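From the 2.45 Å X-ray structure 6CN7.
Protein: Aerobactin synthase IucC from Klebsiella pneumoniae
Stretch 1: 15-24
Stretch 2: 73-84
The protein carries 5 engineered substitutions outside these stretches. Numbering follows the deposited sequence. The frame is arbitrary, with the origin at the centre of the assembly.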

ATOM      1  N   LEU A  15     -13.178   5.371  25.297  1.00 39.56           N
ATOM      2  CA  LEU A  15     -13.767   5.570  23.979  1.00 41.70           C
ATOM      3  C   LEU A  15     -15.281   5.392  24.015  1.00 44.69           C
ATOM      4  O   LEU A  15     -16.016   6.169  23.396  1.00 41.84           O
ATOM      5  N   VAL A  16     -15.768   4.373  24.729  1.00 43.06           N
ATOM      6  CA  VAL A  16     -17.212   4.189  24.867  1.00 43.80           C
ATOM      7  C   VAL A  16     -17.843   5.434  25.477  1.00 43.77           C
ATOM      8  O   VAL A  16     -18.877   5.924  25.005  1.00 45.87           O
ATOM      9  N   ALA A  17     -17.232   5.964  26.538  1.00 38.98           N
ATOM     10  CA  ALA A  17     -17.767   7.162  27.176  1.00 41.93           C
ATOM     11  C   ALA A  17     -17.760   8.345  26.217  1.00 40.46           C
ATOM     12  O   ALA A  17     -18.721   9.124  26.174  1.00 38.13           O
ATOM     13  N   LYS A  18     -16.689   8.495  25.437  1.00 35.98           N
ATOM     14  CA  LYS A  18     -16.644   9.570  24.451  1.00 39.96           C
ATOM     15  C   LYS A  18     -17.744   9.402  23.411  1.00 41.12           C
ATOM     16  O   LYS A  18     -18.414  10.375  23.043  1.00 42.80           O
ATOM     17  N   MET A  19     -17.952   8.173  22.932  1.00 41.83           N
ATOM     18  CA  MET A  19     -18.988   7.923  21.934  1.00 40.64           C
ATOM     19  C   MET A  19     -20.375   8.219  22.493  1.00 40.84           C
ATOM     20  O   MET A  19     -21.165   8.938  21.873  1.00 47.14           O
ATOM     21  N   LEU A  20     -20.693   7.662  23.663  1.00 39.27           N
ATOM     22  CA  LEU A  20     -22.020   7.857  24.240  1.00 41.37           C
ATOM     23  C   LEU A  20     -22.296   9.335  24.493  1.00 43.19           C
ATOM     24  O   LEU A  20     -23.379   9.840  24.177  1.00 44.47           O
ATOM     25  N   ALA A  21     -21.322  10.044  25.067  1.00 44.52           N
ATOM     26  CA  ALA A  21     -21.549  11.433  25.450  1.00 44.71           C
ATOM     27  C   ALA A  21     -21.775  12.320  24.233  1.00 40.84           C
ATOM     28  O   ALA A  21     -22.667  13.176  24.244  1.00 41.92           O
ATOM     29  N   GLU A  22     -20.984  12.135  23.174  1.00 41.41           N
ATOM     30  CA  GLU A  22     -21.109  13.003  22.009  1.00 45.18           C
ATOM     31  C   GLU A  22     -22.363  12.674  21.205  1.00 44.99           C
ATOM     32  O   GLU A  22     -23.063  13.580  20.738  1.00 45.35           O
ATOM     33  N   LEU A  23     -22.668  11.385  21.032  1.00 44.77           N
ATOM     34  CA  LEU A  23     -23.879  11.014  20.306  1.00 45.21           C
ATOM     35  C   LEU A  23     -25.135  11.418  21.066  1.00 44.32           C
ATOM     36  O   LEU A  23     -26.165  11.705  20.447  1.00 45.07           O
ATOM     37  N   GLU A  24     -25.074  11.447  22.400  1.00 45.64           N
ATOM     38  CA  GLU A  24     -26.211  11.933  23.178  1.00 48.68           C
ATOM     39  C   GLU A  24     -26.342  13.445  23.050  1.00 50.52           C
ATOM     40  O   GLU A  24     -27.456  13.981  23.022  1.00 49.42           O
ATOM     41  N   PRO A  73     -18.647  -7.315  28.529  1.00 79.00           N
ATOM     42  CA  PRO A  73     -17.447  -6.495  28.726  1.00 74.01           C
ATOM     43  C   PRO A  73     -17.560  -5.193  27.950  1.00 68.81           C
ATOM     44  O   PRO A  73     -18.044  -5.163  26.816  1.00 68.14           O
ATOM     45  N   VAL A  74     -17.114  -4.109  28.578  1.00 63.51           N
ATOM     46  CA  VAL A  74     -17.246  -2.773  28.009  1.00 59.47           C
ATOM     47  C   VAL A  74     -16.210  -2.625  26.900  1.00 58.56           C
ATOM     48  O   VAL A  74     -15.018  -2.462  27.166  1.00 59.79           O
ATOM     49  N   LEU A  75     -16.669  -2.681  25.649  1.00 56.19           N
ATOM     50  CA  LEU A  75     -15.793  -2.581  24.491  1.00 55.36           C
ATOM     51  C   LEU A  75     -16.413  -1.644  23.466  1.00 53.30           C
ATOM     52  O   LEU A  75     -17.628  -1.665  23.244  1.00 51.20           O
ATOM     53  N   ALA A  76     -15.567  -0.818  22.842  1.00 50.01           N
ATOM     54  CA  ALA A  76     -16.045   0.071  21.789  1.00 51.00           C
ATOM     55  C   ALA A  76     -16.613  -0.722  20.622  1.00 51.25           C
ATOM     56  O   ALA A  76     -17.625  -0.331  20.026  1.00 50.83           O
ATOM     57  N   GLN A  77     -15.974  -1.843  20.281  1.00 54.44           N
ATOM     58  CA  GLN A  77     -16.479  -2.688  19.206  1.00 56.50           C
ATOM     59  C   GLN A  77     -17.923  -3.101  19.466  1.00 54.47           C
ATOM     60  O   GLN A  77     -18.758  -3.080  18.554  1.00 51.29           O
ATOM     61  N   THR A  78     -18.240  -3.469  20.710  1.00 54.92           N
ATOM     62  CA  THR A  78     -19.604  -3.863  21.045  1.00 52.44           C
ATOM     63  C   THR A  78     -20.577  -2.716  20.807  1.00 54.99           C
ATOM     64  O   THR A  78     -21.649  -2.907  20.219  1.00 56.08           O
ATOM     65  N   LEU A  79     -20.219  -1.511  21.256  1.00 52.40           N
ATOM     66  CA  LEU A  79     -21.101  -0.363  21.076  1.00 52.19           C
ATOM     67  C   LEU A  79     -21.315  -0.061  19.598  1.00 51.38           C
ATOM     68  O   LEU A  79     -22.439   0.226  19.171  1.00 54.75           O
ATOM     69  N   LEU A  80     -20.245  -0.116  18.802  1.00 45.90           N
ATOM     70  CA  LEU A  80     -20.376   0.139  17.372  1.00 48.02           C
ATOM     71  C   LEU A  80     -21.376  -0.819  16.735  1.00 49.27           C
ATOM     72  O   LEU A  80     -22.198  -0.409  15.908  1.00 50.46           O
ATOM     73  N   MET A  81     -21.328  -2.100  17.111  1.00 51.88           N
ATOM     74  CA  MET A  81     -22.301  -3.055  16.589  1.00 55.68           C
ATOM     75  C   MET A  81     -23.714  -2.718  17.047  1.00 53.56           C
ATOM     76  O   MET A  81     -24.675  -2.928  16.299  1.00 53.84           O
ATOM     77  N   GLN A  82     -23.863  -2.189  18.262  1.00 52.68           N
ATOM     78  CA  GLN A  82     -25.179  -1.773  18.734  1.00 51.00           C
ATOM     79  C   GLN A  82     -25.697  -0.548  17.993  1.00 52.06           C
ATOM     80  O   GLN A  82     -26.906  -0.298  18.006  1.00 55.23           O
ATOM     81  N   LEU A  83     -24.818   0.220  17.352  1.00 55.48           N
ATOM     82  CA  LEU A  83     -25.233   1.416  16.630  1.00 57.16           C
ATOM     83  C   LEU A  83     -25.617   1.147  15.182  1.00 59.71           C
ATOM     84  O   LEU A  83     -26.162   2.044  14.530  1.00 62.24           O
ATOM     85  N   LYS A  84     -25.341  -0.048  14.660  1.00 59.32           N
ATOM     86  CA  LYS A  84     -25.680  -0.348  13.270  1.00 63.47           C
ATOM     87  C   LYS A  84     -27.150  -0.098  12.961  1.00 65.45           C
ATOM     88  O   LYS A  84     -27.440   0.545  11.938  1.00 70.19           O
TER

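The side-chain contacts between the helix of residues 15-24 and the stretch 73-84 are all apolar. The axes of the two helices run in broadly the same direction, 29° apart, and approach to 9.7 Å. The backbones lie nearest at Val 16 and Ala 76, whose CA atoms are 5.3 Å apart, whereas Leu 23 CA and Leu 83 CA are separated by 10.4 Å.

At the close end, the Val 16 side chain meets the backbone of the second stretch. Val 16 (t) points toward that stretch and sets CG2 3.6 Å from Ala 76 N and 3.7 Å from Leu 75 C, where the loop enters the helix.

The remaining contacts pair apolar side chains. Val 16 CG2 also lies 4.1 Å from Val 74 CG1, Val 74 also being t. Leu 15, Met 19, Ala 76 and Leu 79 all point toward the opposing stretch. The methyl of Ala 76 fits into the narrow space, with its CB 3.5 Å from Leu 15 CD2 (Leu 15 is t, p) and 4.3 Å from Met 19 SD. Leu 79 (t, p), which has the largest area covered across the contact, is met by three residues: its CD2 packs 3.5 Å from Met 19 CE and 4.2 Å from Val 16 CG1, and Leu 20 CD2 lies against both methyls, 4.0 Å from Leu 79 CD1 and 4.1 Å from Leu 79 CD2. Leu 20 (m, t) starts sideways, but its end comes nearer. Met 19 adopts m, t, p, which brings CE into contact with both Leu 79 and Leu 83, 4.0 Å from Leu 83 CD1. Leu 23 and Leu 83, both m, t and both pointing toward the opposing stretch, close the distant end through their CD1 atoms, 3.8 Å apart.

No hydrogen bond crosses between the stretches. The carboxylates of Glu 22 and Glu 24, the amines of Lys 18 and Lys 84, and the amide of Gln 82 are hydrogen-bonded elsewhere in the structure.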

ATOM      1  CB  LEU A  15     -13.132   4.613  22.964  1.00 44.71           C
ATOM      2  CG  LEU A  15     -13.655   4.736  21.529  1.00 49.16           C
ATOM      3  CD1 LEU A  15     -13.544   6.166  21.020  1.00 47.70           C
ATOM      4  CD2 LEU A  15     -12.910   3.789  20.598  1.00 48.38           C
ATOM      5  CB  VAL A  16     -17.516   2.931  25.703  1.00 44.51           C
ATOM      6  CG1 VAL A  16     -18.994   2.879  26.101  1.00 45.42           C
ATOM      7  CG2 VAL A  16     -17.141   1.678  24.925  1.00 45.05           C
ATOM      8  CB  ALA A  17     -16.964   7.488  28.436  1.00 44.12           C
ATOM      9  CB  LYS A  18     -15.270   9.613  23.780  1.00 37.82           C
ATOM     10  CG  LYS A  18     -15.107  10.745  22.776  1.00 37.71           C
ATOM     11  CD  LYS A  18     -13.749  10.712  22.094  1.00 37.59           C
ATOM     12  CE  LYS A  18     -13.673  11.757  20.990  1.00 43.37           C
ATOM     13  NZ  LYS A  18     -12.350  11.775  20.308  1.00 44.48           N
ATOM     14  CB  MET A  19     -18.905   6.474  21.445  1.00 48.01           C
ATOM     15  CG  MET A  19     -17.628   6.137  20.690  1.00 51.00           C
ATOM     16  SD  MET A  19     -17.423   4.361  20.419  1.00 57.32           S
ATOM     17  CE  MET A  19     -18.782   4.020  19.300  1.00 60.63           C
ATOM     18  CB  LEU A  20     -22.155   7.063  25.541  1.00 42.64           C
ATOM     19  CG  LEU A  20     -22.174   5.534  25.459  1.00 45.61           C
ATOM     20  CD1 LEU A  20     -22.183   4.944  26.861  1.00 44.52           C
ATOM     21  CD2 LEU A  20     -23.375   5.032  24.665  1.00 46.15           C
ATOM     22  CB  ALA A  21     -20.371  11.948  26.276  1.00 45.15           C
ATOM     23  CB  GLU A  22     -19.859  12.893  21.134  1.00 44.71           C
ATOM     24  CG  GLU A  22     -19.759  13.956  20.038  1.00 47.20           C
ATOM     25  CD  GLU A  22     -19.550  15.356  20.586  1.00 48.77           C
ATOM     26  OE1 GLU A  22     -18.988  15.487  21.692  1.00 48.19           O
ATOM     27  OE2 GLU A  22     -19.949  16.325  19.909  1.00 52.99           O
ATOM     28  CB  LEU A  23     -23.890   9.510  20.025  1.00 43.42           C
ATOM     29  CG  LEU A  23     -22.842   9.006  19.029  1.00 42.75           C
ATOM     30  CD1 LEU A  23     -22.792   7.494  19.034  1.00 42.45           C
ATOM     31  CD2 LEU A  23     -23.131   9.518  17.628  1.00 44.32           C
ATOM     32  CB  GLU A  24     -26.056  11.524  24.644  1.00 47.50           C
ATOM     33  CG  GLU A  24     -27.365  11.486  25.439  1.00 42.08           C
ATOM     34  CD  GLU A  24     -27.706  12.812  26.102  1.00 45.73           C
ATOM     35  OE1 GLU A  24     -26.884  13.755  26.029  1.00 43.07           O
ATOM     36  OE2 GLU A  24     -28.802  12.911  26.703  1.00 44.28           O
ATOM     37  CB  PRO A  73     -16.311  -7.379  28.201  1.00 73.82           C
ATOM     38  CG  PRO A  73     -16.966  -8.316  27.252  1.00 77.34           C
ATOM     39  CD  PRO A  73     -18.354  -8.546  27.775  1.00 79.24           C
ATOM     40  CB  VAL A  74     -17.079  -1.692  29.083  1.00 55.99           C
ATOM     41  CG1 VAL A  74     -17.225  -0.301  28.479  1.00 54.65           C
ATOM     42  CG2 VAL A  74     -18.097  -1.901  30.194  1.00 54.17           C
ATOM     43  CB  LEU A  75     -15.550  -3.957  23.860  1.00 59.28           C
ATOM     44  CG  LEU A  75     -14.916  -4.999  24.783  1.00 62.19           C
ATOM     45  CD1 LEU A  75     -14.940  -6.375  24.131  1.00 62.14           C
ATOM     46  CD2 LEU A  75     -13.494  -4.599  25.153  1.00 56.67           C
ATOM     47  CB  ALA A  76     -14.913   0.981  21.315  1.00 53.45           C
ATOM     48  CB  GLN A  77     -15.581  -3.916  19.056  1.00 61.02           C
ATOM     49  CG  GLN A  77     -15.989  -4.852  17.939  1.00 68.19           C
ATOM     50  CD  GLN A  77     -16.462  -6.195  18.443  1.00 69.94           C
ATOM     51  OE1 GLN A  77     -17.196  -6.279  19.425  1.00 69.60           O
ATOM     52  NE2 GLN A  77     -16.041  -7.263  17.772  1.00 76.25           N
ATOM     53  CB  THR A  78     -19.668  -4.328  22.501  1.00 52.57           C
ATOM     54  OG1 THR A  78     -18.664  -5.323  22.735  1.00 54.01           O
ATOM     55  CG2 THR A  78     -21.036  -4.918  22.819  1.00 51.75           C
ATOM     56  CB  LEU A  79     -20.527   0.859  21.791  1.00 50.50           C
ATOM     57  CG  LEU A  79     -21.274   2.177  21.556  1.00 47.88           C
ATOM     58  CD1 LEU A  79     -22.723   2.076  22.023  1.00 47.12           C
ATOM     59  CD2 LEU A  79     -20.564   3.316  22.254  1.00 48.10           C
ATOM     60  CB  LEU A  80     -19.010   0.026  16.694  1.00 47.98           C
ATOM     61  CG  LEU A  80     -18.962   0.275  15.183  1.00 54.53           C
ATOM     62  CD1 LEU A  80     -19.517   1.647  14.826  1.00 55.46           C
ATOM     63  CD2 LEU A  80     -17.534   0.133  14.670  1.00 56.69           C
ATOM     64  CB  MET A  81     -21.926  -4.477  17.017  1.00 59.15           C
ATOM     65  CG  MET A  81     -20.594  -4.965  16.459  1.00 64.78           C
ATOM     66  SD  MET A  81     -20.503  -4.889  14.659  1.00 73.46           S
ATOM     67  CE  MET A  81     -21.784  -6.047  14.187  1.00 74.23           C
ATOM     68  CB  GLN A  82     -25.132  -1.482  20.235  1.00 53.64           C
ATOM     69  CG  GLN A  82     -24.784  -2.690  21.093  1.00 53.55           C
ATOM     70  CD  GLN A  82     -24.492  -2.313  22.531  1.00 54.59           C
ATOM     71  OE1 GLN A  82     -24.412  -1.133  22.872  1.00 53.78           O
ATOM     72  NE2 GLN A  82     -24.333  -3.315  23.385  1.00 57.40           N
ATOM     73  CB  LEU A  83     -24.117   2.465  16.651  1.00 54.62           C
ATOM     74  CG  LEU A  83     -23.737   3.039  18.015  1.00 54.23           C
ATOM     75  CD1 LEU A  83     -22.508   3.925  17.891  1.00 53.33           C
ATOM     76  CD2 LEU A  83     -24.894   3.818  18.614  1.00 55.85           C
ATOM     77  CB  LYS A  84     -25.282  -1.794  12.942  1.00 64.82           C
ATOM     78  CG  LYS A  84     -25.498  -2.189  11.490  1.00 65.22           C
ATOM     79  CD  LYS A  84     -25.031  -3.613  11.247  1.00 69.16           C
ATOM     80  CE  LYS A  84     -25.314  -4.077   9.829  1.00 71.44           C
ATOM     81  NZ  LYS A  84     -24.831  -5.469   9.624  1.00 75.46           N
TER